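Local coordinates for helix-turn-helix transcriptional regulator (Pseudomonas aeruginosa, PDB 5XHX), which probably binds DNA and regulates transcription as a LuxR-family quorum-sensing regulator, of which this chain is the N-terminal ligand-binding domain, at residues 21-26 with 174-179; 27-32 with 57-62; 99-104 with 154-159. All coordinates share one frame; numbering follows the deposited sequence.

Contact 1 of 3, residues 21-26 with 174-179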
# COMPACT_ATOMS: atom_id res chain seq x y z
N GLU A 21 6.64 0.32 -1.49
CA GLU A 21 7.66 -0.59 -1.94
C GLU A 21 8.36 -1.29 -0.76
O GLU A 21 8.80 -2.40 -0.87
CB GLU A 21 8.65 0.17 -2.81
CG GLU A 21 9.68 -0.64 -3.49
CD GLU A 21 9.11 -1.59 -4.52
OE1 GLU A 21 9.55 -2.74 -4.55
OE2 GLU A 21 8.22 -1.19 -5.27
N ALA A 22 8.42 -0.61 0.37
CA ALA A 22 9.05 -1.11 1.59
C ALA A 22 8.17 -2.06 2.37
O ALA A 22 8.62 -2.60 3.38
CB ALA A 22 9.45 0.07 2.48
N LEU A 23 6.93 -2.29 1.92
CA LEU A 23 5.95 -3.02 2.71
C LEU A 23 6.43 -4.43 3.07
O LEU A 23 6.03 -4.96 4.10
CB LEU A 23 4.62 -3.06 1.97
CG LEU A 23 3.37 -3.64 2.67
CD1 LEU A 23 3.09 -2.97 4.02
CD2 LEU A 23 2.14 -3.51 1.76
N ASP A 24 7.29 -5.03 2.24
CA ASP A 24 7.80 -6.37 2.51
C ASP A 24 9.27 -6.36 2.86
O ASP A 24 9.95 -7.38 2.71
CB ASP A 24 7.54 -7.29 1.31
CG ASP A 24 8.33 -6.87 0.06
OD1 ASP A 24 8.99 -5.81 0.07
OD2 ASP A 24 8.27 -7.62 -0.94
N ARG A 25 9.80 -5.23 3.31
CA ARG A 25 11.21 -5.07 3.58
C ARG A 25 11.42 -4.82 5.07
O ARG A 25 10.51 -4.36 5.77
CB ARG A 25 11.78 -3.91 2.75
CG ARG A 25 11.56 -4.07 1.23
CD ARG A 25 12.25 -5.34 0.68
NE ARG A 25 13.69 -5.35 0.96
CZ ARG A 25 14.59 -4.63 0.29
NH1 ARG A 25 14.21 -3.84 -0.70
NH2 ARG A 25 15.88 -4.70 0.60
N PRO A 26 12.61 -5.13 5.59
CA PRO A 26 12.85 -4.98 7.04
C PRO A 26 12.69 -3.56 7.54
O PRO A 26 12.29 -3.35 8.69
CB PRO A 26 14.30 -5.45 7.21
CG PRO A 26 14.57 -6.33 6.04
CD PRO A 26 13.76 -5.77 4.91
N ILE A 174 1.28 -6.80 8.35
CA ILE A 174 1.30 -8.03 9.16
C ILE A 174 1.64 -9.26 8.32
O ILE A 174 2.30 -10.19 8.79
CB ILE A 174 -0.05 -8.23 9.88
CG1 ILE A 174 -0.19 -7.22 11.00
CG2 ILE A 174 -0.17 -9.65 10.43
CD1 ILE A 174 1.04 -7.10 11.84
N HIS A 175 1.19 -9.29 7.07
CA HIS A 175 1.49 -10.37 6.18
C HIS A 175 2.95 -10.57 5.92
O HIS A 175 3.35 -11.65 5.58
CB HIS A 175 0.78 -10.18 4.86
CG HIS A 175 -0.69 -10.20 5.01
ND1 HIS A 175 -1.39 -11.36 5.22
CD2 HIS A 175 -1.59 -9.20 5.05
CE1 HIS A 175 -2.67 -11.08 5.36
NE2 HIS A 175 -2.81 -9.77 5.27
N PHE A 176 3.74 -9.54 6.10
CA PHE A 176 5.14 -9.66 5.87
C PHE A 176 5.93 -9.67 7.16
O PHE A 176 7.11 -9.54 7.13
CB PHE A 176 5.62 -8.56 4.96
CG PHE A 176 4.84 -8.46 3.69
CD1 PHE A 176 5.09 -9.31 2.65
CD2 PHE A 176 3.86 -7.54 3.55
CE1 PHE A 176 4.38 -9.24 1.53
CE2 PHE A 176 3.15 -7.46 2.41
CZ PHE A 176 3.41 -8.31 1.39
N GLU A 177 5.26 -9.83 8.28
CA GLU A 177 5.95 -10.01 9.55
C GLU A 177 6.01 -11.48 9.92
O GLU A 177 5.03 -12.19 9.98
CB GLU A 177 5.36 -9.18 10.68
CG GLU A 177 5.29 -7.73 10.41
CD GLU A 177 6.43 -6.96 10.97
OE1 GLU A 177 7.30 -7.56 11.55
OE2 GLU A 177 6.44 -5.76 10.81
N ASP A 178 7.21 -11.92 10.15
CA ASP A 178 7.55 -13.30 10.23
C ASP A 178 7.39 -13.77 11.65
O ASP A 178 7.05 -14.90 11.90
CB ASP A 178 9.00 -13.36 9.88
CG ASP A 178 9.66 -12.04 10.17
OD1 ASP A 178 9.24 -11.01 9.60
OD2 ASP A 178 10.58 -12.03 11.01
N ALA A 179 7.64 -12.86 12.57
CA ALA A 179 7.45 -13.15 13.98
C ALA A 179 5.98 -13.35 14.27
O ALA A 179 5.62 -13.87 15.31
CB ALA A 179 8.00 -12.04 14.82
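F176 lays its ring across the turn formed by L23 and D24, and the pair of loops belongs to the alpha-beta-alpha ligand-binding domain of a LuxR-type regulator, at a place where two subunits meet. One loop joins helix 11-21 to helix 28-36; the other leads off the C-terminal end of helix 153-173. The D24 side chain meets the ring over one face: its CB stands 3.8 Å from the ring centroid of F176, 25° off the normal, in a CH-pi contact displaced toward the CD1 side. D24 CG sits between its own backbone N and carbonyl carbon (chi1 66°), which swings the carboxylate away from the ring and leaves the methylene to do the touching. H175 CB, from the preceding residue, lies more loosely over the rim of the opposite face, 4.2 Å above the F176 ring plane. L23 runs at about a right angle to the F176 side chain and touches the CD2-CE2 side of the ring, its CG 3.8 Å from F176 CE2. The contact is thus apolar at its side chains, but the L23 carbonyl is drawn in as well and is also hydrogen-bonded by R173, which binds R25 O and forms a salt bridge with E177. From the second subunit, H175 sets its ring edge-to-face with F176, and L23 packs against its counterpart L23 there. Approaching the ring obliquely, L23 O comes to 3.4 Å from F176 CD2.

Contact 2 of 3, residues 27-32 with 57-62; sequences FFWRIL and ILSFME
W29 reaches from the first turn of helix 28-36 to L58 and S59 on strand 56-60, an outermost strand of the antiparallel sheet at the heart of this LuxR-type ligand-binding domain. L58 and S59 both face A47 of the adjacent strand, a classic beta bulge, and both direct their side chains at the helix. Starting at the root, W29 CB lies 4.0 Å from S59 CB and nearly as close to the serine hydroxyl oxygen. CG is beside the backbone N and anti to the carbonyl carbon (chi1 -67°), a torsion that sends the indole from S59 toward L58. The pyrrole side comes next: CD1 makes the nearest approach of the contact, 3.7 Å to S59 CB. At NE1 the neighbour changes to L58, whose CB and CD1 lie equally near, and the indole N-H itself is spent on E177 OE2, a hydrogen bond to the loop after helix 153-173 that would fix the rotation of the ring. Farther out, W29 CZ2 is 4.3 Å from L58 CD1, a looser apolar touch at the six-membered ring. L58 and S59 approach the indole obliquely. One face is covered by F28, whose CD2 stands 3.8 Å above the centre of the W29 ring, while M170 and R173 of helix 153-173 also pack on the tryptophan. Beside the apolar contact a water bridges helix and strand: it accepts from R30 N at 3.1 Å and is hydrogen-bonded to S59 OG, which also bonds E63. This water lies 2.9 Å from S59 OG.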
# COMPACT_ATOMS: atom_id res chain seq x y z
N PHE A 27 12.99 -2.56 6.71
CA PHE A 27 12.98 -1.16 7.10
C PHE A 27 11.63 -0.49 6.91
O PHE A 27 11.57 0.75 6.88
CB PHE A 27 14.05 -0.40 6.31
CG PHE A 27 14.09 -0.76 4.84
CD1 PHE A 27 13.36 -0.05 3.92
CD2 PHE A 27 14.85 -1.84 4.40
CE1 PHE A 27 13.39 -0.38 2.57
CE2 PHE A 27 14.89 -2.19 3.06
CZ PHE A 27 14.16 -1.45 2.14
N PHE A 28 10.54 -1.26 6.76
CA PHE A 28 9.24 -0.65 6.51
C PHE A 28 8.84 0.34 7.60
O PHE A 28 8.42 1.46 7.30
CB PHE A 28 8.16 -1.73 6.38
CG PHE A 28 6.76 -1.17 6.47
CD1 PHE A 28 6.17 -0.53 5.37
CD2 PHE A 28 6.03 -1.27 7.66
CE1 PHE A 28 4.89 -0.00 5.46
CE2 PHE A 28 4.74 -0.73 7.75
CZ PHE A 28 4.17 -0.11 6.64
N TRP A 29 8.95 -0.06 8.88
CA TRP A 29 8.48 0.83 9.94
C TRP A 29 9.31 2.11 10.00
O TRP A 29 8.77 3.19 10.29
CB TRP A 29 8.52 0.11 11.30
CG TRP A 29 7.53 -1.00 11.35
CD1 TRP A 29 7.79 -2.32 11.30
CD2 TRP A 29 6.09 -0.87 11.41
NE1 TRP A 29 6.62 -3.04 11.36
CE2 TRP A 29 5.57 -2.17 11.43
CE3 TRP A 29 5.22 0.22 11.49
CZ2 TRP A 29 4.19 -2.42 11.49
CZ3 TRP A 29 3.85 -0.03 11.56
CH2 TRP A 29 3.35 -1.33 11.55
N ARG A 30 10.62 2.01 9.75
CA ARG A 30 11.44 3.22 9.67
C ARG A 30 10.93 4.15 8.58
O ARG A 30 10.85 5.37 8.78
CB ARG A 30 12.91 2.87 9.43
CG ARG A 30 13.81 4.12 9.42
CD ARG A 30 15.30 3.83 9.18
NE ARG A 30 15.54 3.03 7.98
CZ ARG A 30 15.74 3.54 6.76
NH1 ARG A 30 15.73 4.85 6.56
NH2 ARG A 30 15.95 2.72 5.73
N ILE A 31 10.55 3.60 7.42
CA ILE A 31 10.09 4.46 6.32
C ILE A 31 8.72 5.06 6.65
O ILE A 31 8.45 6.23 6.33
CB ILE A 31 10.06 3.68 4.99
CG1 ILE A 31 11.45 3.13 4.65
CG2 ILE A 31 9.54 4.61 3.85
CD1 ILE A 31 12.52 4.19 4.66
N LEU A 32 7.85 4.30 7.30
CA LEU A 32 6.55 4.84 7.70
C LEU A 32 6.72 5.98 8.70
O LEU A 32 6.13 7.06 8.55
CB LEU A 32 5.67 3.72 8.26
CG LEU A 32 4.31 4.15 8.83
CD1 LEU A 32 3.53 5.04 7.85
CD2 LEU A 32 3.49 2.93 9.21
N ILE A 57 7.94 -6.68 20.11
CA ILE A 57 8.53 -5.51 19.46
C ILE A 57 8.92 -5.91 18.05
O ILE A 57 9.80 -6.75 17.85
CB ILE A 57 9.74 -4.99 20.24
CG1 ILE A 57 9.39 -4.76 21.71
CG2 ILE A 57 10.30 -3.72 19.58
CD1 ILE A 57 8.54 -3.55 21.95
N LEU A 58 8.27 -5.29 17.06
CA LEU A 58 8.58 -5.58 15.66
C LEU A 58 9.77 -4.77 15.16
O LEU A 58 10.63 -5.31 14.46
CB LEU A 58 7.35 -5.30 14.79
CG LEU A 58 6.07 -6.11 15.09
CD1 LEU A 58 4.92 -5.64 14.17
CD2 LEU A 58 6.30 -7.61 14.95
N SER A 59 9.84 -3.50 15.52
CA SER A 59 10.92 -2.65 15.04
C SER A 59 10.91 -1.39 15.88
O SER A 59 9.85 -0.99 16.39
CB SER A 59 10.76 -2.33 13.54
OG SER A 59 11.82 -1.55 13.04
N PHE A 60 12.08 -0.78 16.06
CA PHE A 60 12.12 0.50 16.75
C PHE A 60 13.38 1.24 16.33
O PHE A 60 14.34 0.65 15.83
CB PHE A 60 12.01 0.34 18.28
CG PHE A 60 13.16 -0.39 18.92
CD1 PHE A 60 13.27 -1.77 18.82
CD2 PHE A 60 14.10 0.30 19.66
CE1 PHE A 60 14.32 -2.44 19.44
CE2 PHE A 60 15.15 -0.36 20.28
CZ PHE A 60 15.27 -1.73 20.17
N MET A 61 13.35 2.56 16.52
CA MET A 61 14.36 3.43 15.92
C MET A 61 15.77 3.05 16.37
O MET A 61 16.69 2.99 15.55
CB MET A 61 14.07 4.89 16.27
CG MET A 61 15.03 5.86 15.58
SD MET A 61 14.79 7.58 16.03
CE MET A 61 15.62 7.67 17.62
N GLU A 62 15.95 2.78 17.66
CA GLU A 62 17.27 2.50 18.22
C GLU A 62 17.64 1.02 18.15
O GLU A 62 18.55 0.59 18.88
CB GLU A 62 17.34 2.99 19.67
CG GLU A 62 17.33 4.50 19.82
CD GLU A 62 17.36 4.94 21.27
OE1 GLU A 62 16.51 5.76 21.67
OE2 GLU A 62 18.24 4.45 22.02
O HOH W 1 11.65 -0.89 10.18

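Contact 3 of 3, residues 99-104 with 154-159; sequences LFHLAD and EQIALF
L99 and H101, alternate residues of an edge strand, meet F159 and I156 on successive turns of helix 153-173. Strand 99-101 and helix 154-159 run nearly antiparallel, 164° between their directions, with axes 10.0 Å apart at closest approach, and L99 pairs with F159 as H101 pairs with I156. The aliphatic contact is made by one branch of the leucine: L99 CD2 comes 3.4 Å from F159 CB, a tight approach in which the two side chains cross at about a right angle. The phenyl ring itself leads away from the strand, since CG stands beside the backbone N (chi1 -72°), and L99 meets the CB methylene and the backbone beside it rather than the ring. L99 CD2 also lies 4.1 Å from I156 O. A CH-pi contact forms the second group. I156 CD1 sits over one face of the H101 imidazole, 3.9 Å from its centroid and 18° off the normal, offset toward the ND1 side, where H101 ND1 to I156 CD1 is 3.7 Å. Polar bonds leave the interface for neighbouring residues: H101 NE2 is hydrogen-bonded to D127 OD2, which ties down the NE2 end of the ring and would limit its turning, and F159 O is hydrogen-bonded to Y131 OH. This is helix-on-sheet packing of the alpha-beta-alpha sandwich: helix 153-173 lies on one face near the edge strand 98-101. V129 of strand 127-134 touches both H101 and I156, while F100, pointing away from helix 153-173, packs on helix 86-92.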
# COMPACT_ATOMS: atom_id res chain seq x y z
N LEU A 99 -6.42 6.55 17.22
CA LEU A 99 -5.24 7.40 17.33
C LEU A 99 -5.25 8.02 18.71
O LEU A 99 -6.20 8.70 19.08
CB LEU A 99 -5.25 8.51 16.26
CG LEU A 99 -4.08 9.50 16.38
CD1 LEU A 99 -2.71 8.81 16.07
CD2 LEU A 99 -4.34 10.67 15.46
N PHE A 100 -4.19 7.78 19.48
CA PHE A 100 -4.17 8.20 20.87
C PHE A 100 -3.01 9.16 21.13
O PHE A 100 -1.90 8.94 20.65
CB PHE A 100 -4.11 6.97 21.80
CG PHE A 100 -5.35 6.11 21.73
CD1 PHE A 100 -6.51 6.47 22.41
CD2 PHE A 100 -5.37 4.97 20.96
CE1 PHE A 100 -7.66 5.69 22.33
CE2 PHE A 100 -6.52 4.17 20.88
CZ PHE A 100 -7.66 4.53 21.57
N HIS A 101 -3.28 10.21 21.89
CA HIS A 101 -2.31 11.22 22.30
C HIS A 101 -2.09 11.10 23.81
O HIS A 101 -3.06 11.02 24.57
CB HIS A 101 -2.81 12.62 21.94
CG HIS A 101 -1.77 13.70 22.07
ND1 HIS A 101 -2.09 15.04 22.07
CD2 HIS A 101 -0.42 13.63 22.19
CE1 HIS A 101 -0.99 15.75 22.20
NE2 HIS A 101 0.04 14.93 22.27
N LEU A 102 -0.83 11.08 24.22
CA LEU A 102 -0.43 10.81 25.60
C LEU A 102 -1.31 11.50 26.65
O LEU A 102 -1.88 10.85 27.53
CB LEU A 102 1.04 11.23 25.79
CG LEU A 102 1.56 11.05 27.23
CD1 LEU A 102 1.60 9.54 27.59
CD2 LEU A 102 2.92 11.69 27.39
N ALA A 103 -1.44 12.83 26.56
CA ALA A 103 -2.16 13.60 27.57
C ALA A 103 -3.60 13.14 27.77
O ALA A 103 -4.14 13.26 28.87
CB ALA A 103 -2.14 15.09 27.22
N ASP A 104 -4.23 12.58 26.73
CA ASP A 104 -5.62 12.14 26.84
C ASP A 104 -5.80 10.81 27.57
O ASP A 104 -6.94 10.47 27.92
CB ASP A 104 -6.25 12.03 25.43
CG ASP A 104 -6.37 13.38 24.72
OD1 ASP A 104 -6.50 14.42 25.39
OD2 ASP A 104 -6.34 13.39 23.47
N GLU A 154 -2.51 20.92 15.50
CA GLU A 154 -2.31 20.82 14.06
C GLU A 154 -1.68 19.49 13.68
O GLU A 154 -2.02 18.90 12.65
CB GLU A 154 -1.43 21.98 13.59
CG GLU A 154 -1.20 22.01 12.10
CD GLU A 154 -0.38 23.23 11.69
OE1 GLU A 154 -0.40 24.25 12.42
OE2 GLU A 154 0.29 23.17 10.64
N GLN A 155 -0.73 19.00 14.48
CA GLN A 155 -0.14 17.69 14.23
C GLN A 155 -1.16 16.57 14.45
O GLN A 155 -1.24 15.63 13.64
CB GLN A 155 1.09 17.48 15.13
CG GLN A 155 2.31 18.31 14.74
CD GLN A 155 2.16 19.78 15.09
OE1 GLN A 155 1.66 20.14 16.17
NE2 GLN A 155 2.56 20.65 14.17
N ILE A 156 -1.93 16.63 15.54
CA ILE A 156 -2.96 15.61 15.77
C ILE A 156 -3.96 15.61 14.61
O ILE A 156 -4.34 14.55 14.09
CB ILE A 156 -3.68 15.85 17.10
CG1 ILE A 156 -2.70 15.84 18.28
CG2 ILE A 156 -4.77 14.79 17.29
CD1 ILE A 156 -1.89 14.59 18.40
N ALA A 157 -4.38 16.80 14.18
CA ALA A 157 -5.27 16.91 13.03
C ALA A 157 -4.68 16.21 11.81
O ALA A 157 -5.36 15.44 11.12
CB ALA A 157 -5.54 18.39 12.73
N LEU A 158 -3.40 16.46 11.52
CA LEU A 158 -2.73 15.78 10.41
C LEU A 158 -2.75 14.26 10.58
O LEU A 158 -3.05 13.52 9.63
CB LEU A 158 -1.29 16.27 10.29
CG LEU A 158 -1.01 17.27 9.18
CD1 LEU A 158 -1.04 16.53 7.84
CD2 LEU A 158 -2.04 18.39 9.20
N PHE A 159 -2.36 13.78 11.76
CA PHE A 159 -2.36 12.34 12.02
C PHE A 159 -3.74 11.73 11.73
O PHE A 159 -3.83 10.62 11.20
CB PHE A 159 -1.94 12.07 13.46
CG PHE A 159 -0.49 12.30 13.74
CD1 PHE A 159 0.48 11.89 12.83
CD2 PHE A 159 -0.08 12.93 14.91
CE1 PHE A 159 1.85 12.09 13.10
CE2 PHE A 159 1.27 13.14 15.19
CZ PHE A 159 2.24 12.71 14.28

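How the contacts relate
Contacts 1 and 2 adjoin, their centres 11 Å apart, and are linked by the hydrogen bond of E177 OE2 with W29 NE1, 2.8 Å long; F28 also packs on L23 and A22 where the loop runs into the helix. Contact 3 stands apart on the opposite side of the chain's centre, about 16 Å from contact 1 and about 8 Å from contact 2 between nearest atoms. Contacts 2 and 3 engage the two outermost strands of the same sheet, 56-60 and 98-101. Helix 153-173 runs past all three: contact 3 uses its N-terminal part, M170 and R173 near its C-terminal end pack on contact 2, and contact 1 follows that end. Along the chain, contacts 2 and 3 lie in series inside the loop closed by contact 1.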